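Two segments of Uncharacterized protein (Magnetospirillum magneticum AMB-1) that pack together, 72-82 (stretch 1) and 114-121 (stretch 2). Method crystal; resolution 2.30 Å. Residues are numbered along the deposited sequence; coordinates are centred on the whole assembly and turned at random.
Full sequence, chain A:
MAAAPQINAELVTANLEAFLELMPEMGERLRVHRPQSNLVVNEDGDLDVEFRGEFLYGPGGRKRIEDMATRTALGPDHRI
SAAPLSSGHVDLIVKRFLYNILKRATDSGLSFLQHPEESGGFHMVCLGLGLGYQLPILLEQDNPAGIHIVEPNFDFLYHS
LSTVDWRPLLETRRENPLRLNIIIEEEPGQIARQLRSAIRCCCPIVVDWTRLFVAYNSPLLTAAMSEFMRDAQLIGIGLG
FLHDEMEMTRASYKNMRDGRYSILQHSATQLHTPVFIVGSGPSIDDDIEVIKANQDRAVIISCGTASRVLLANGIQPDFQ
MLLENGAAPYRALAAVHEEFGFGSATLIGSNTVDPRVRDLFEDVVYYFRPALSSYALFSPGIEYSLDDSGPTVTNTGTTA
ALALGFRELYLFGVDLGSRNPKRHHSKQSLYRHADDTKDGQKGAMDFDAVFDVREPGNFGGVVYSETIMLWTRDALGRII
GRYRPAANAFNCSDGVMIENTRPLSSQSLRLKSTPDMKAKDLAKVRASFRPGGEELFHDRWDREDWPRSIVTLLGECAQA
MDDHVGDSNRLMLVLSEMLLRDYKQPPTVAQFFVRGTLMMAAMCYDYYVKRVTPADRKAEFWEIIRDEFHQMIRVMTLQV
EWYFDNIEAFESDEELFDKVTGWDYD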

# COMPACT_ATOMS: atom_id res chain seq x y z
N THR A 72 -10.48 8.12 -30.83
CA THR A 72 -10.68 7.99 -29.38
C THR A 72 -9.92 8.99 -28.50
O THR A 72 -9.76 8.78 -27.30
CB THR A 72 -10.34 6.56 -28.90
OG1 THR A 72 -9.02 6.18 -29.34
CG2 THR A 72 -11.33 5.59 -29.44
N ALA A 73 -9.48 10.09 -29.09
CA ALA A 73 -8.68 11.08 -28.37
C ALA A 73 -9.36 11.72 -27.17
O ALA A 73 -8.68 12.07 -26.21
CB ALA A 73 -8.24 12.19 -29.33
N LEU A 74 -10.68 11.88 -27.23
CA LEU A 74 -11.40 12.68 -26.23
C LEU A 74 -12.50 11.97 -25.42
O LEU A 74 -12.95 12.48 -24.41
CB LEU A 74 -12.02 13.89 -26.93
CG LEU A 74 -11.05 14.80 -27.71
CD1 LEU A 74 -11.80 15.78 -28.60
CD2 LEU A 74 -10.11 15.54 -26.76
N GLY A 75 -12.95 10.81 -25.89
CA GLY A 75 -14.04 10.13 -25.22
C GLY A 75 -13.62 9.59 -23.86
O GLY A 75 -12.55 9.02 -23.73
N PRO A 76 -14.47 9.77 -22.85
CA PRO A 76 -14.19 9.21 -21.53
C PRO A 76 -14.20 7.68 -21.44
O PRO A 76 -13.64 7.14 -20.50
CB PRO A 76 -15.30 9.80 -20.65
CG PRO A 76 -16.42 10.08 -21.59
CD PRO A 76 -15.75 10.50 -22.87
N ASP A 77 -14.80 6.97 -22.40
CA ASP A 77 -14.85 5.49 -22.34
C ASP A 77 -13.46 4.87 -22.30
O ASP A 77 -13.26 3.84 -21.68
CB ASP A 77 -15.57 4.88 -23.55
CG ASP A 77 -17.07 5.14 -23.57
OD1 ASP A 77 -17.65 5.78 -22.66
OD2 ASP A 77 -17.69 4.68 -24.56
N HIS A 78 -12.51 5.51 -22.98
CA HIS A 78 -11.14 5.00 -23.13
C HIS A 78 -10.14 5.71 -22.20
O HIS A 78 -8.98 5.92 -22.56
CB HIS A 78 -10.74 5.17 -24.61
CG HIS A 78 -11.82 4.77 -25.57
ND1 HIS A 78 -12.24 3.46 -25.71
CD2 HIS A 78 -12.60 5.50 -26.39
CE1 HIS A 78 -13.22 3.41 -26.59
NE2 HIS A 78 -13.45 4.63 -27.03
N ARG A 79 -10.62 6.08 -21.02
CA ARG A 79 -9.87 6.85 -20.04
C ARG A 79 -10.24 6.42 -18.63
O ARG A 79 -11.34 5.94 -18.39
CB ARG A 79 -10.28 8.32 -20.15
CG ARG A 79 -9.97 8.99 -21.48
CD ARG A 79 -8.52 9.42 -21.53
NE ARG A 79 -8.24 10.11 -22.77
CZ ARG A 79 -7.10 10.74 -23.04
NH1 ARG A 79 -6.14 10.80 -22.14
NH2 ARG A 79 -6.92 11.34 -24.19
N ILE A 80 -9.31 6.61 -17.70
CA ILE A 80 -9.62 6.53 -16.29
C ILE A 80 -10.29 7.87 -15.94
O ILE A 80 -9.81 8.92 -16.36
CB ILE A 80 -8.34 6.36 -15.44
CG1 ILE A 80 -7.62 5.05 -15.77
CG2 ILE A 80 -8.64 6.43 -13.95
CD1 ILE A 80 -8.42 3.79 -15.55
N SER A 81 -11.40 7.82 -15.20
CA SER A 81 -12.08 9.02 -14.68
C SER A 81 -12.25 8.89 -13.17
O SER A 81 -13.32 8.48 -12.69
CB SER A 81 -13.45 9.21 -15.31
OG SER A 81 -13.33 9.30 -16.72
N ALA A 82 -11.20 9.24 -12.43
CA ALA A 82 -11.21 9.16 -10.95
C ALA A 82 -11.54 10.50 -10.27
O ALA A 82 -10.67 11.37 -10.19
CB ALA A 82 -9.86 8.65 -10.45
N GLN A 114 -17.51 17.94 -16.49
CA GLN A 114 -17.47 16.60 -15.94
C GLN A 114 -16.23 15.87 -16.48
O GLN A 114 -15.52 15.23 -15.74
CB GLN A 114 -18.73 15.82 -16.35
CG GLN A 114 -18.89 14.50 -15.60
CD GLN A 114 -19.86 13.52 -16.26
OE1 GLN A 114 -20.64 13.87 -17.15
NE2 GLN A 114 -19.82 12.28 -15.81
N HIS A 115 -15.98 16.00 -17.77
CA HIS A 115 -14.86 15.32 -18.42
C HIS A 115 -14.00 16.37 -19.07
O HIS A 115 -14.50 17.39 -19.52
CB HIS A 115 -15.36 14.32 -19.48
CG HIS A 115 -16.22 13.22 -18.92
ND1 HIS A 115 -15.83 12.44 -17.85
CD2 HIS A 115 -17.43 12.75 -19.31
CE1 HIS A 115 -16.76 11.55 -17.59
NE2 HIS A 115 -17.75 11.72 -18.45
N PRO A 116 -12.68 16.13 -19.13
CA PRO A 116 -11.88 17.12 -19.84
C PRO A 116 -12.26 17.23 -21.34
O PRO A 116 -12.63 16.24 -21.97
CB PRO A 116 -10.45 16.56 -19.71
CG PRO A 116 -10.50 15.66 -18.53
CD PRO A 116 -11.86 15.05 -18.59
N GLU A 117 -12.15 18.44 -21.88
CA GLU A 117 -12.31 18.65 -23.33
C GLU A 117 -10.97 18.59 -24.06
O GLU A 117 -10.92 18.75 -25.27
CB GLU A 117 -12.98 19.99 -23.61
CG GLU A 117 -14.49 19.88 -23.76
CD GLU A 117 -15.18 21.23 -23.91
OE1 GLU A 117 -14.49 22.26 -24.09
OE2 GLU A 117 -16.43 21.26 -23.85
N GLU A 118 -9.90 18.33 -23.33
CA GLU A 118 -8.56 18.28 -23.89
C GLU A 118 -8.00 16.85 -23.77
O GLU A 118 -8.32 16.11 -22.85
CB GLU A 118 -7.66 19.28 -23.14
CG GLU A 118 -7.63 19.08 -21.61
CD GLU A 118 -6.66 20.00 -20.87
OE1 GLU A 118 -6.22 21.03 -21.45
OE2 GLU A 118 -6.34 19.68 -19.70
N SER A 119 -7.17 16.46 -24.73
CA SER A 119 -6.42 15.21 -24.62
C SER A 119 -5.27 15.49 -23.67
O SER A 119 -4.80 16.62 -23.59
CB SER A 119 -5.85 14.77 -25.98
OG SER A 119 -6.83 14.10 -26.74
N GLY A 120 -4.81 14.47 -22.96
CA GLY A 120 -3.71 14.65 -22.03
C GLY A 120 -3.52 13.45 -21.11
O GLY A 120 -3.59 12.30 -21.56
N GLY A 121 -3.29 13.71 -19.83
CA GLY A 121 -3.06 12.65 -18.85
C GLY A 121 -1.59 12.28 -18.74
O GLY A 121 -0.86 12.23 -19.76

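Where two loops pack without the regular pairing of helix or sheet, side chains and carbonyl groups can supply the order that a repeating backbone pattern would otherwise give. The contact between residues 72-82 and 114-121 of this protein is a compact example: both stretches are irregular, they bury only 358 Å² between them, and no backbone-to-backbone hydrogen bond crosses the gap.

The organising side chain is Arg79. Its CA-to-CB bond points toward the other stretch, and its chi angles run m, m, t, with chi4 at 172°. The two m turns bend the chain near its root; the extended outer half then carries the guanidinium to two carbonyl oxygens, one from each stretch. Arg79 NH1 donates to Gly120 O across the contact at 3.0 Å, with an N-H...O angle of 146°, while Arg79 NH2 donates to Ala73 O within its own stretch at 2.8 Å and 154°. Gly120 O lies at the edge of the guanidinium, near its plane, where the N-H bonds point. A weak backbone hydrogen bond joins Arg79 N to Pro76 O at 3.2 Å.

Ala73 O is shared. Ser119, with chi1 at -82° (m), places its hydroxyl so that OG donates to Ala73 O at 2.8 Å. One carbonyl thus receives a hydrogen bond from each stretch. Ser119 OG also lies 3.8 Å from Arg79 NH2, a proximity that follows naturally from their common acceptor.

Leu74 flanks the serine side of this cluster. Its CB leaves sideways, but the m, t rotamer brings the end of the chain nearer, and Leu74 CD2 lies 3.6 Å from both Ser119 OG and Glu117 O. Glu117 and Glu118 direct their own CA-to-CB bonds away, leaving the backbone near Leu74 accessible to the methyl group.

At the other end, Pro76 meets the ring of His115 face on. Pro76 CB stands 3.7 Å from the centroid of the His115 ring and just 3° off its normal, a nearly ideal CH-pi geometry. His115 achieves this with chi1 at -62° (m) and chi2 at -52°, which present a ring face to the proline. His115 ND1 is buried by the contact without a polar partner in the model, and Ser81 OG, 4.2 Å from His115 ND1, forms no hydrogen bond with it.

At Gly121 an ideal CB would lie 3.7 Å from Arg79 NH1 and, at these backbone angles, would jam against the preceding carbonyl oxygen; the latter alone calls for glycine.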